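Local coordinates for Dot/Icm T4SS effector (Legionella pneumophila subsp. pneumophila, PDB 4HFV), which is a putative effector of the Dot/Icm type IV secretion system, of unknown molecular function but possibly linked to metaeffector activity, at residues R17-N28 against E35-V45; Q52-L63 against V76-I84. All coordinates share one frame; numbering follows the deposited sequence. Where two conformers were deposited one is given.

Contact 1: residues R17-N28 against E35-V45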
loop_
_atom_site.group_PDB
_atom_site.type_symbol
_atom_site.label_atom_id
_atom_site.label_comp_id
_atom_site.label_asym_id
_atom_site.label_seq_id
_atom_site.Cartn_x
_atom_site.Cartn_y
_atom_site.Cartn_z
ATOM N N ARG A 17 17.998 -2.458 -25.002
ATOM C CA ARG A 17 19.436 -2.508 -25.173
ATOM C C ARG A 17 19.746 -1.806 -26.516
ATOM O O ARG A 17 20.734 -1.069 -26.611
ATOM C CB ARG A 17 19.955 -3.958 -25.159
ATOM C CG ARG A 17 19.994 -4.599 -23.746
ATOM C CD ARG A 17 20.597 -6.011 -23.735
ATOM N NE ARG A 17 21.790 -6.031 -24.563
ATOM C CZ ARG A 17 23.034 -5.818 -24.124
ATOM N NH1 ARG A 17 23.292 -5.652 -22.829
ATOM N NH2 ARG A 17 24.034 -5.780 -24.994
ATOM N N GLU A 18 18.890 -2.002 -27.528
ATOM C CA GLU A 18 19.169 -1.396 -28.834
ATOM C C GLU A 18 19.092 0.135 -28.716
ATOM O O GLU A 18 19.966 0.848 -29.273
ATOM C CB GLU A 18 18.248 -1.885 -29.937
ATOM C CG GLU A 18 18.647 -1.329 -31.369
ATOM C CD GLU A 18 20.163 -1.416 -31.721
ATOM O OE1 GLU A 18 20.807 -2.458 -31.451
ATOM O OE2 GLU A 18 20.718 -0.429 -32.278
ATOM N N SER A 19 18.094 0.638 -27.994
ATOM C CA SER A 19 17.947 2.081 -27.849
ATOM C C SER A 19 19.109 2.692 -27.049
ATOM O O SER A 19 19.507 3.840 -27.273
ATOM C CB SER A 19 16.581 2.421 -27.244
ATOM O OG SER A 19 15.541 1.947 -28.096
ATOM N N ILE A 20 19.674 1.924 -26.136
ATOM C CA ILE A 20 20.787 2.433 -25.331
ATOM C C ILE A 20 22.019 2.566 -26.223
ATOM O O ILE A 20 22.729 3.590 -26.213
ATOM C CB ILE A 20 21.046 1.542 -24.145
ATOM C CG1 ILE A 20 19.922 1.728 -23.115
ATOM C CG2 ILE A 20 22.427 1.837 -23.516
ATOM C CD1 ILE A 20 19.921 0.677 -22.003
ATOM N N ILE A 21 22.277 1.525 -27.003
ATOM C CA ILE A 21 23.350 1.570 -28.017
ATOM C C ILE A 21 23.203 2.788 -28.950
ATOM O O ILE A 21 24.184 3.448 -29.312
ATOM C CB ILE A 21 23.335 0.249 -28.791
ATOM C CG1 ILE A 21 23.892 -0.876 -27.868
ATOM C CG2 ILE A 21 24.103 0.359 -30.093
ATOM C CD1 ILE A 21 23.658 -2.238 -28.385
ATOM N N THR A 22 21.978 3.076 -29.360
ATOM C CA THR A 22 21.750 4.168 -30.301
ATOM C C THR A 22 22.046 5.493 -29.586
ATOM O O THR A 22 22.695 6.363 -30.135
ATOM C CB THR A 22 20.284 4.120 -30.821
ATOM O OG1 THR A 22 20.147 2.950 -31.644
ATOM C CG2 THR A 22 19.946 5.401 -31.650
ATOM N N LEU A 23 21.580 5.607 -28.338
ATOM C CA LEU A 23 21.838 6.788 -27.493
ATOM C C LEU A 23 23.343 7.029 -27.346
ATOM O O LEU A 23 23.825 8.146 -27.480
ATOM C CB LEU A 23 21.189 6.607 -26.082
ATOM C CG LEU A 23 21.159 7.886 -25.207
ATOM C CD1 LEU A 23 20.306 9.007 -25.895
ATOM C CD2 LEU A 23 20.639 7.597 -23.801
ATOM N N ILE A 24 24.090 5.978 -27.064
ATOM C CA ILE A 24 25.528 6.073 -26.932
ATOM C C ILE A 24 26.161 6.585 -28.246
ATOM O O ILE A 24 26.994 7.502 -28.249
ATOM C CB ILE A 24 26.127 4.691 -26.538
ATOM C CG1 ILE A 24 25.818 4.361 -25.059
ATOM C CG2 ILE A 24 27.640 4.661 -26.736
ATOM C CD1 ILE A 24 25.927 2.864 -24.740
ATOM N N LYS A 25 25.744 5.980 -29.358
ATOM C CA LYS A 25 26.280 6.300 -30.653
ATOM C C LYS A 25 25.874 7.699 -31.121
ATOM O O LYS A 25 26.613 8.278 -31.905
ATOM C CB LYS A 25 25.912 5.211 -31.672
ATOM C CG LYS A 25 26.823 3.985 -31.581
ATOM C CD LYS A 25 26.256 2.794 -32.368
ATOM C CE LYS A 25 27.242 1.604 -32.429
ATOM N NZ LYS A 25 26.698 0.525 -33.308
ATOM N N SER A 26 24.740 8.231 -30.640
ATOM C CA SER A 26 24.326 9.597 -31.002
ATOM C C SER A 26 25.308 10.620 -30.443
ATOM O O SER A 26 25.400 11.710 -30.963
ATOM C CB SER A 26 22.885 9.945 -30.559
ATOM O OG SER A 26 22.785 10.079 -29.147
ATOM N N HIS A 27 26.028 10.278 -29.377
ATOM C CA HIS A 27 27.101 11.163 -28.878
ATOM C C HIS A 27 28.462 10.836 -29.518
ATOM O O HIS A 27 29.240 11.740 -29.834
ATOM C CB HIS A 27 27.222 11.129 -27.331
ATOM C CG HIS A 27 28.374 11.939 -26.807
ATOM N ND1 HIS A 27 29.487 11.367 -26.225
ATOM C CD2 HIS A 27 28.605 13.277 -26.822
ATOM C CE1 HIS A 27 30.342 12.317 -25.887
ATOM N NE2 HIS A 27 29.836 13.484 -26.247
ATOM N N ASN A 28 28.743 9.550 -29.723
ATOM C CA ASN A 28 30.034 9.130 -30.232
ATOM C C ASN A 28 29.855 7.972 -31.187
ATOM O O ASN A 28 29.653 6.837 -30.752
ATOM C CB ASN A 28 30.978 8.712 -29.088
ATOM C CG ASN A 28 32.356 8.283 -29.574
ATOM O OD1 ASN A 28 32.696 8.414 -30.760
ATOM N ND2 ASN A 28 33.175 7.785 -28.651
ATOM N N GLU A 35 29.430 -6.048 -26.055
ATOM C CA GLU A 35 28.102 -6.657 -25.894
ATOM C C GLU A 35 27.733 -6.974 -24.425
ATOM O O GLU A 35 26.697 -6.517 -23.905
ATOM C CB GLU A 35 27.990 -7.938 -26.735
ATOM C CG GLU A 35 26.548 -8.470 -26.868
ATOM C CD GLU A 35 26.464 -9.911 -27.388
ATOM O OE1 GLU A 35 25.854 -10.756 -26.690
ATOM O OE2 GLU A 35 26.991 -10.194 -28.494
ATOM N N ASP A 36 28.553 -7.769 -23.747
ATOM C CA ASP A 36 28.175 -8.176 -22.390
ATOM C C ASP A 36 28.577 -7.138 -21.314
ATOM O O ASP A 36 28.427 -7.387 -20.110
ATOM C CB ASP A 36 28.670 -9.598 -22.077
ATOM C CG ASP A 36 30.042 -9.622 -21.453
ATOM O OD1 ASP A 36 31.006 -9.259 -22.166
ATOM O OD2 ASP A 36 30.157 -10.017 -20.257
ATOM N N LYS A 37 29.032 -5.956 -21.748
ATOM C CA LYS A 37 29.414 -4.887 -20.812
ATOM C C LYS A 37 28.910 -3.509 -21.256
ATOM O O LYS A 37 29.630 -2.520 -21.237
ATOM C CB LYS A 37 30.933 -4.871 -20.615
ATOM C CG LYS A 37 31.447 -6.015 -19.736
ATOM C CD LYS A 37 32.901 -6.361 -20.026
ATOM C CE LYS A 37 33.533 -7.128 -18.855
ATOM N NZ LYS A 37 34.961 -7.479 -19.119
ATOM N N LEU A 38 27.647 -3.442 -21.616
ATOM C CA LEU A 38 27.092 -2.201 -22.125
ATOM C C LEU A 38 27.243 -1.050 -21.124
ATOM O O LEU A 38 27.422 0.095 -21.514
ATOM C CB LEU A 38 25.645 -2.434 -22.481
ATOM C CG LEU A 38 24.943 -1.450 -23.370
ATOM C CD1 LEU A 38 25.834 -1.042 -24.579
ATOM C CD2 LEU A 38 23.669 -2.119 -23.800
ATOM N N GLU A 39 27.212 -1.354 -19.829
ATOM C CA GLU A 39 27.304 -0.301 -18.820
ATOM C C GLU A 39 28.592 0.522 -18.878
ATOM O O GLU A 39 28.581 1.678 -18.478
ATOM C CB GLU A 39 27.060 -0.818 -17.364
ATOM C CG GLU A 39 27.417 -2.255 -17.061
ATOM C CD GLU A 39 26.413 -3.256 -17.628
ATOM O OE1 GLU A 39 26.755 -3.905 -18.614
ATOM O OE2 GLU A 39 25.296 -3.425 -17.102
ATOM N N TYR A 40 29.676 -0.069 -19.364
ATOM C CA TYR A 40 30.963 0.624 -19.494
ATOM C C TYR A 40 30.927 1.780 -20.519
ATOM O O TYR A 40 31.791 2.660 -20.501
ATOM C CB TYR A 40 32.063 -0.372 -19.891
ATOM C CG TYR A 40 32.377 -1.431 -18.834
ATOM C CD1 TYR A 40 31.992 -1.270 -17.503
ATOM C CD2 TYR A 40 33.071 -2.583 -19.171
ATOM C CE1 TYR A 40 32.296 -2.241 -16.538
ATOM C CE2 TYR A 40 33.374 -3.550 -18.221
ATOM C CZ TYR A 40 32.989 -3.374 -16.911
ATOM O OH TYR A 40 33.287 -4.349 -15.987
ATOM N N SER A 41 29.935 1.752 -21.411
ATOM C CA SER A 41 29.784 2.769 -22.459
ATOM C C SER A 41 28.864 3.893 -22.030
ATOM O O SER A 41 28.645 4.855 -22.763
ATOM C CB SER A 41 29.242 2.129 -23.748
ATOM O OG SER A 41 30.194 1.199 -24.240
ATOM N N VAL A 42 28.305 3.763 -20.838
ATOM C CA VAL A 42 27.279 4.674 -20.390
ATOM C C VAL A 42 27.846 6.072 -20.199
ATOM O O VAL A 42 27.131 7.059 -20.307
ATOM C CB VAL A 42 26.673 4.195 -19.052
ATOM C CG1 VAL A 42 27.572 4.623 -17.863
ATOM C CG2 VAL A 42 25.274 4.728 -18.909
ATOM N N LYS A 43 29.133 6.157 -19.903
ATOM C CA LYS A 43 29.801 7.444 -19.788
ATOM C C LYS A 43 29.561 8.361 -21.023
ATOM O O LYS A 43 29.714 9.589 -20.950
ATOM C CB LYS A 43 31.297 7.193 -19.576
ATOM C CG LYS A 43 31.876 6.206 -20.621
ATOM C CD LYS A 43 33.392 6.007 -20.530
ATOM C CE LYS A 43 33.924 5.227 -21.743
ATOM N NZ LYS A 43 35.303 4.718 -21.466
ATOM N N GLU A 44 29.177 7.763 -22.152
ATOM C CA GLU A 44 28.967 8.513 -23.393
ATOM C C GLU A 44 27.660 9.298 -23.450
ATOM O O GLU A 44 27.563 10.259 -24.213
ATOM C CB GLU A 44 29.026 7.569 -24.597
ATOM C CG GLU A 44 30.382 6.901 -24.775
ATOM C CD GLU A 44 31.461 7.815 -25.347
ATOM O OE1 GLU A 44 31.268 9.038 -25.585
ATOM O OE2 GLU A 44 32.541 7.280 -25.582
ATOM N N VAL A 45 26.684 8.918 -22.631
ATOM C CA VAL A 45 25.380 9.592 -22.631
ATOM C C VAL A 45 25.352 10.755 -21.636
ATOM O O VAL A 45 26.250 10.899 -20.802
ATOM C CB VAL A 45 24.222 8.585 -22.410
ATOM C CG1 VAL A 45 24.352 7.419 -23.386
ATOM C CG2 VAL A 45 24.175 8.080 -20.967
HETATM O O HOH W 1 25.735 -5.537 -20.991
#
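Arg17 opens the contact by gripping the turn ahead of the 3-10 segment 38-44: its NH2 donates to Glu35 O at 3.0 Å, with that oxygen lying 24° out of the guanidinium plane. Its NH1 reaches a water that lies in this plane; the water also donates to Glu35 O and accepts from Leu38 N. A bend at chi3 (44°) brings the guanidinium over Leu38, whose CD2 rests on one face, 3.7 Å from Arg17 NH1. About one turn on, Ile20 CG2 lies near Leu38 CG, and Ile21 CG1 is 3.8 Å from Leu38 CD1. Leu23 meets Val45 at about a right angle, methyl CG1 of Val45 lying against both CG and CD2. Ile24 spans the middle: its CD1 touches Leu38 CD1 and presses on Ser41 CB at 3.5 Å, CG1 lies against Val45 CG1 and CG2 against the CB of Glu44. Beyond Ile24, Glu44 folds back at chi2 (-75°) and offers both carboxylate oxygens. In the conformer given, His27 ND1 donates to Glu44 OE1 at 3.0 Å within its own ring plane, while Asn28 ND2 gives Glu44 OE2 a straighter bond of 3.2 Å from above the carboxylate plane; Asn28 OD1 is held by the backbone N of Lys30. The contact thus illustrates a helix covered by the 3-10 segment of the loop that follows it, with an aliphatic middle and polar ends: the Asn28 amide, and His27 in this conformer, steady the Glu44 carboxylate and would probably favour its charged form.

Contact 2: residues Q52-L63 against V76-I84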
loop_
_atom_site.group_PDB
_atom_site.type_symbol
_atom_site.label_atom_id
_atom_site.label_comp_id
_atom_site.label_asym_id
_atom_site.label_seq_id
_atom_site.Cartn_x
_atom_site.Cartn_y
_atom_site.Cartn_z
ATOM N N GLN A 52 19.425 6.674 -15.542
ATOM C CA GLN A 52 18.289 5.942 -16.082
ATOM C C GLN A 52 18.784 4.723 -16.842
ATOM O O GLN A 52 18.254 3.620 -16.707
ATOM C CB GLN A 52 17.477 6.846 -16.982
ATOM C CG GLN A 52 16.927 8.040 -16.255
ATOM C CD GLN A 52 16.339 9.055 -17.204
ATOM O OE1 GLN A 52 16.820 9.220 -18.327
ATOM N NE2 GLN A 52 15.266 9.725 -16.773
ATOM N N VAL A 53 19.839 4.911 -17.624
ATOM C CA VAL A 53 20.380 3.809 -18.366
ATOM C C VAL A 53 20.942 2.726 -17.461
ATOM O O VAL A 53 20.651 1.562 -17.680
ATOM C CB VAL A 53 21.452 4.331 -19.418
ATOM C CG1 VAL A 53 22.259 3.215 -19.974
ATOM C CG2 VAL A 53 20.742 5.031 -20.528
ATOM N N LEU A 54 21.693 3.112 -16.423
ATOM C CA LEU A 54 22.289 2.141 -15.499
ATOM C C LEU A 54 21.223 1.392 -14.695
ATOM O O LEU A 54 21.314 0.170 -14.478
ATOM C CB LEU A 54 23.346 2.807 -14.593
ATOM C CG LEU A 54 24.591 3.350 -15.332
ATOM C CD1 LEU A 54 25.481 4.177 -14.385
ATOM C CD2 LEU A 54 25.347 2.181 -15.868
ATOM N N VAL A 55 20.158 2.082 -14.329
ATOM C CA VAL A 55 19.073 1.388 -13.633
ATOM C C VAL A 55 18.372 0.373 -14.508
ATOM O O VAL A 55 18.108 -0.755 -14.080
ATOM C CB VAL A 55 18.089 2.376 -13.068
ATOM C CG1 VAL A 55 16.831 1.652 -12.640
ATOM C CG2 VAL A 55 18.777 3.053 -11.875
ATOM N N LEU A 56 18.137 0.741 -15.774
ATOM C CA LEU A 56 17.570 -0.198 -16.734
ATOM C C LEU A 56 18.466 -1.412 -16.932
ATOM O O LEU A 56 17.988 -2.536 -16.897
ATOM C CB LEU A 56 17.339 0.472 -18.101
ATOM C CG LEU A 56 16.093 1.342 -18.185
ATOM C CD1 LEU A 56 16.145 2.332 -19.414
ATOM C CD2 LEU A 56 14.954 0.370 -18.305
ATOM N N LEU A 57 19.759 -1.185 -17.145
ATOM C CA LEU A 57 20.697 -2.273 -17.320
ATOM C C LEU A 57 20.884 -3.111 -16.050
ATOM O O LEU A 57 21.076 -4.342 -16.137
ATOM C CB LEU A 57 22.055 -1.752 -17.845
ATOM C CG LEU A 57 22.085 -1.133 -19.266
ATOM C CD1 LEU A 57 23.462 -0.494 -19.605
ATOM C CD2 LEU A 57 21.737 -2.152 -20.261
ATOM N N LYS A 58 20.920 -2.501 -14.875
ATOM C CA LYS A 58 21.030 -3.305 -13.652
ATOM C C LYS A 58 19.762 -4.147 -13.456
ATOM O O LYS A 58 19.825 -5.319 -13.067
ATOM C CB LYS A 58 21.259 -2.454 -12.408
ATOM C CG LYS A 58 21.416 -3.235 -11.156
ATOM C CD LYS A 58 22.624 -4.174 -11.137
ATOM C CE LYS A 58 23.914 -3.420 -11.380
ATOM N NZ LYS A 58 25.091 -4.352 -11.257
ATOM N N THR A 59 18.630 -3.546 -13.749
ATOM C CA THR A 59 17.344 -4.249 -13.651
ATOM C C THR A 59 17.378 -5.465 -14.557
ATOM O O THR A 59 17.053 -6.565 -14.125
ATOM C CB THR A 59 16.160 -3.281 -13.911
ATOM O OG1 THR A 59 16.057 -2.399 -12.798
ATOM C CG2 THR A 59 14.831 -3.981 -14.109
ATOM N N ILE A 60 17.806 -5.288 -15.806
ATOM C CA ILE A 60 17.892 -6.403 -16.724
ATOM C C ILE A 60 18.838 -7.517 -16.261
ATOM O O ILE A 60 18.498 -8.697 -16.329
ATOM C CB ILE A 60 18.327 -5.901 -18.111
ATOM C CG1 ILE A 60 17.151 -5.212 -18.823
ATOM C CG2 ILE A 60 18.833 -7.032 -18.907
ATOM C CD1 ILE A 60 17.604 -4.263 -19.996
ATOM N N GLU A 61 20.031 -7.149 -15.790
ATOM C CA GLU A 61 20.991 -8.126 -15.232
ATOM C C GLU A 61 20.361 -8.927 -14.059
ATOM O O GLU A 61 20.552 -10.150 -13.909
ATOM C CB GLU A 61 22.231 -7.357 -14.737
ATOM C CG GLU A 61 23.393 -8.213 -14.175
ATOM C CD GLU A 61 24.423 -7.380 -13.376
ATOM O OE1 GLU A 61 24.421 -6.137 -13.478
ATOM O OE2 GLU A 61 25.238 -7.959 -12.626
ATOM N N LEU A 62 19.624 -8.246 -13.204
ATOM C CA LEU A 62 19.100 -8.905 -12.002
ATOM C C LEU A 62 17.954 -9.850 -12.388
ATOM O O LEU A 62 17.872 -10.992 -11.919
ATOM C CB LEU A 62 18.658 -7.876 -10.946
ATOM C CG LEU A 62 19.785 -7.065 -10.253
ATOM C CD1 LEU A 62 19.220 -5.889 -9.435
ATOM C CD2 LEU A 62 20.659 -7.949 -9.397
ATOM N N LEU A 63 17.072 -9.383 -13.256
ATOM C CA LEU A 63 16.004 -10.254 -13.744
ATOM C C LEU A 63 16.568 -11.474 -14.468
ATOM O O LEU A 63 16.088 -12.590 -14.267
ATOM C CB LEU A 63 15.033 -9.459 -14.624
ATOM C CG LEU A 63 14.254 -8.384 -13.867
ATOM C CD1 LEU A 63 13.555 -7.438 -14.759
ATOM C CD2 LEU A 63 13.219 -9.020 -12.862
ATOM N N VAL A 76 8.013 -6.421 -14.341
ATOM C CA VAL A 76 9.035 -5.526 -13.825
ATOM C C VAL A 76 9.682 -4.644 -14.883
ATOM O O VAL A 76 9.785 -3.403 -14.699
ATOM C CB VAL A 76 10.105 -6.262 -13.017
ATOM C CG1 VAL A 76 11.204 -5.282 -12.554
ATOM C CG2 VAL A 76 9.445 -6.961 -11.775
ATOM N N LEU A 77 10.149 -5.236 -15.982
ATOM C CA LEU A 77 10.850 -4.433 -16.991
ATOM C C LEU A 77 9.891 -3.442 -17.672
ATOM O O LEU A 77 10.247 -2.292 -17.855
ATOM C CB LEU A 77 11.620 -5.308 -17.989
ATOM C CG LEU A 77 12.584 -4.584 -18.940
ATOM C CD1 LEU A 77 13.676 -3.732 -18.218
ATOM C CD2 LEU A 77 13.246 -5.570 -19.888
ATOM N N ASN A 78 8.674 -3.874 -18.025
ATOM C CA ASN A 78 7.703 -2.942 -18.590
ATOM C C ASN A 78 7.456 -1.779 -17.644
ATOM O O ASN A 78 7.445 -0.626 -18.059
ATOM C CB ASN A 78 6.364 -3.634 -18.874
ATOM C CG ASN A 78 6.358 -4.417 -20.183
ATOM O OD1 ASN A 78 5.785 -3.973 -21.170
ATOM N ND2 ASN A 78 6.931 -5.599 -20.177
ATOM N N ALA A 79 7.219 -2.091 -16.364
ATOM C CA ALA A 79 6.998 -1.058 -15.370
ATOM C C ALA A 79 8.153 -0.045 -15.329
ATOM O O ALA A 79 7.928 1.155 -15.302
ATOM C CB ALA A 79 6.758 -1.671 -13.927
ATOM N N LEU A 80 9.388 -0.512 -15.260
ATOM C CA LEU A 80 10.500 0.426 -15.196
ATOM C C LEU A 80 10.610 1.269 -16.470
ATOM O O LEU A 80 10.929 2.454 -16.389
ATOM C CB LEU A 80 11.813 -0.312 -15.012
ATOM C CG LEU A 80 13.055 0.553 -14.888
ATOM C CD1 LEU A 80 12.933 1.538 -13.742
ATOM C CD2 LEU A 80 14.232 -0.386 -14.692
ATOM N N ALA A 81 10.386 0.660 -17.635
ATOM C CA ALA A 81 10.489 1.428 -18.872
ATOM C C ALA A 81 9.407 2.487 -18.852
ATOM O O ALA A 81 9.671 3.648 -19.175
ATOM C CB ALA A 81 10.354 0.546 -20.124
ATOM N N TYR A 82 8.191 2.080 -18.474
ATOM C CA TYR A 82 7.081 3.025 -18.421
ATOM C C TYR A 82 7.373 4.152 -17.449
ATOM O O TYR A 82 7.165 5.307 -17.768
ATOM C CB TYR A 82 5.781 2.324 -18.032
ATOM C CG TYR A 82 4.592 3.226 -18.236
ATOM C CD1 TYR A 82 4.215 4.100 -17.241
ATOM C CD2 TYR A 82 3.892 3.254 -19.455
ATOM C CE1 TYR A 82 3.139 4.946 -17.404
ATOM C CE2 TYR A 82 2.822 4.105 -19.636
ATOM C CZ TYR A 82 2.457 4.951 -18.598
ATOM O OH TYR A 82 1.396 5.811 -18.708
ATOM N N TYR A 83 7.883 3.806 -16.270
ATOM C CA TYR A 83 8.235 4.797 -15.248
ATOM C C TYR A 83 9.304 5.786 -15.731
ATOM O O TYR A 83 9.204 7.003 -15.541
ATOM C CB TYR A 83 8.693 4.036 -13.978
ATOM C CG TYR A 83 9.018 4.887 -12.757
ATOM C CD1 TYR A 83 8.131 5.831 -12.264
ATOM C CD2 TYR A 83 10.212 4.690 -12.064
ATOM C CE1 TYR A 83 8.448 6.561 -11.112
ATOM C CE2 TYR A 83 10.540 5.408 -10.952
ATOM C CZ TYR A 83 9.676 6.342 -10.475
ATOM O OH TYR A 83 10.059 7.057 -9.360
ATOM N N ILE A 84 10.363 5.272 -16.330
ATOM C CA ILE A 84 11.405 6.177 -16.796
ATOM C C ILE A 84 10.890 7.046 -17.925
ATOM O O ILE A 84 11.202 8.232 -17.983
ATOM C CB ILE A 84 12.669 5.428 -17.238
ATOM C CG1 ILE A 84 13.437 4.985 -15.987
ATOM C CG2 ILE A 84 13.519 6.343 -18.123
ATOM C CD1 ILE A 84 14.434 3.920 -16.254
#
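Helices 49-64 and 70-90 form an antiparallel helical hairpin in the interior of this all-helical protein, and the segments 52-63 and 76-84 show how its two arms pack. Their axes run at 177° with a closest approach of 10.6 Å, and no hydrogen bond passes between them. Leu63 CD1 lies 3.9 Å from Val76 CG1, beside the neighbouring Leu77. That leucine is a knob in the hole formed by Leu56, Thr59, Ile60 and Leu63, with its CD1 against Ile60 CG1 at 3.8 Å; Tyr9 of helix 9-27 also packs on Leu77. Leu80 comes next, held between Val55, Leu56 and Thr59. Its CD2 meets Thr59 tip to tip, only 3.3 Å from Thr59 OG1, and also touches Leu56 CD2 at 3.8 Å. Thr59 OG1 sits beside its own backbone N (chi1 -71°), from where it donates to Val55 O at 2.9 Å, above the carbonyl plane and from the face opposite to the one used by Thr59 N. Near the other end, Ile84 CD1 reaches Leu56 CG at 3.6 Å, again end on, while its CG2 branch lies against the side-chain amide of Gln52, 4.0 Å from Gln52 CD; the Gln52 OE1 is engaged by Arg49. The chemistry is therefore almost wholly that of dispersion and burial: Thr59 spends its proton on its own helix and can present a hydroxyl to a leucine methyl without leaving a buried donor unpaired.

How the contacts relate
Contacts 1 and 2 follow one another along the chain, the first closing before the second opens, and their centres lie about 15 Å apart. Helix 49-64 joins them: the side turned away from helix 70-90 receives contact 1, with Val42 CG2 3.5 Å from Val53 CG1 and Ile20 CD1 3.8 Å from Leu57 CD2. Contact 2 is close to the centre of the chain, about 5 Å between centres, whereas contact 1 is about 18 Å away and partly open. Both lie away from Ser169, His173 and Arg176, which bind succinate, although none is bound to this chain here. A bound citrate, probably from the crystallisation liquor, approaches the Leu23 side chain to about 4 Å.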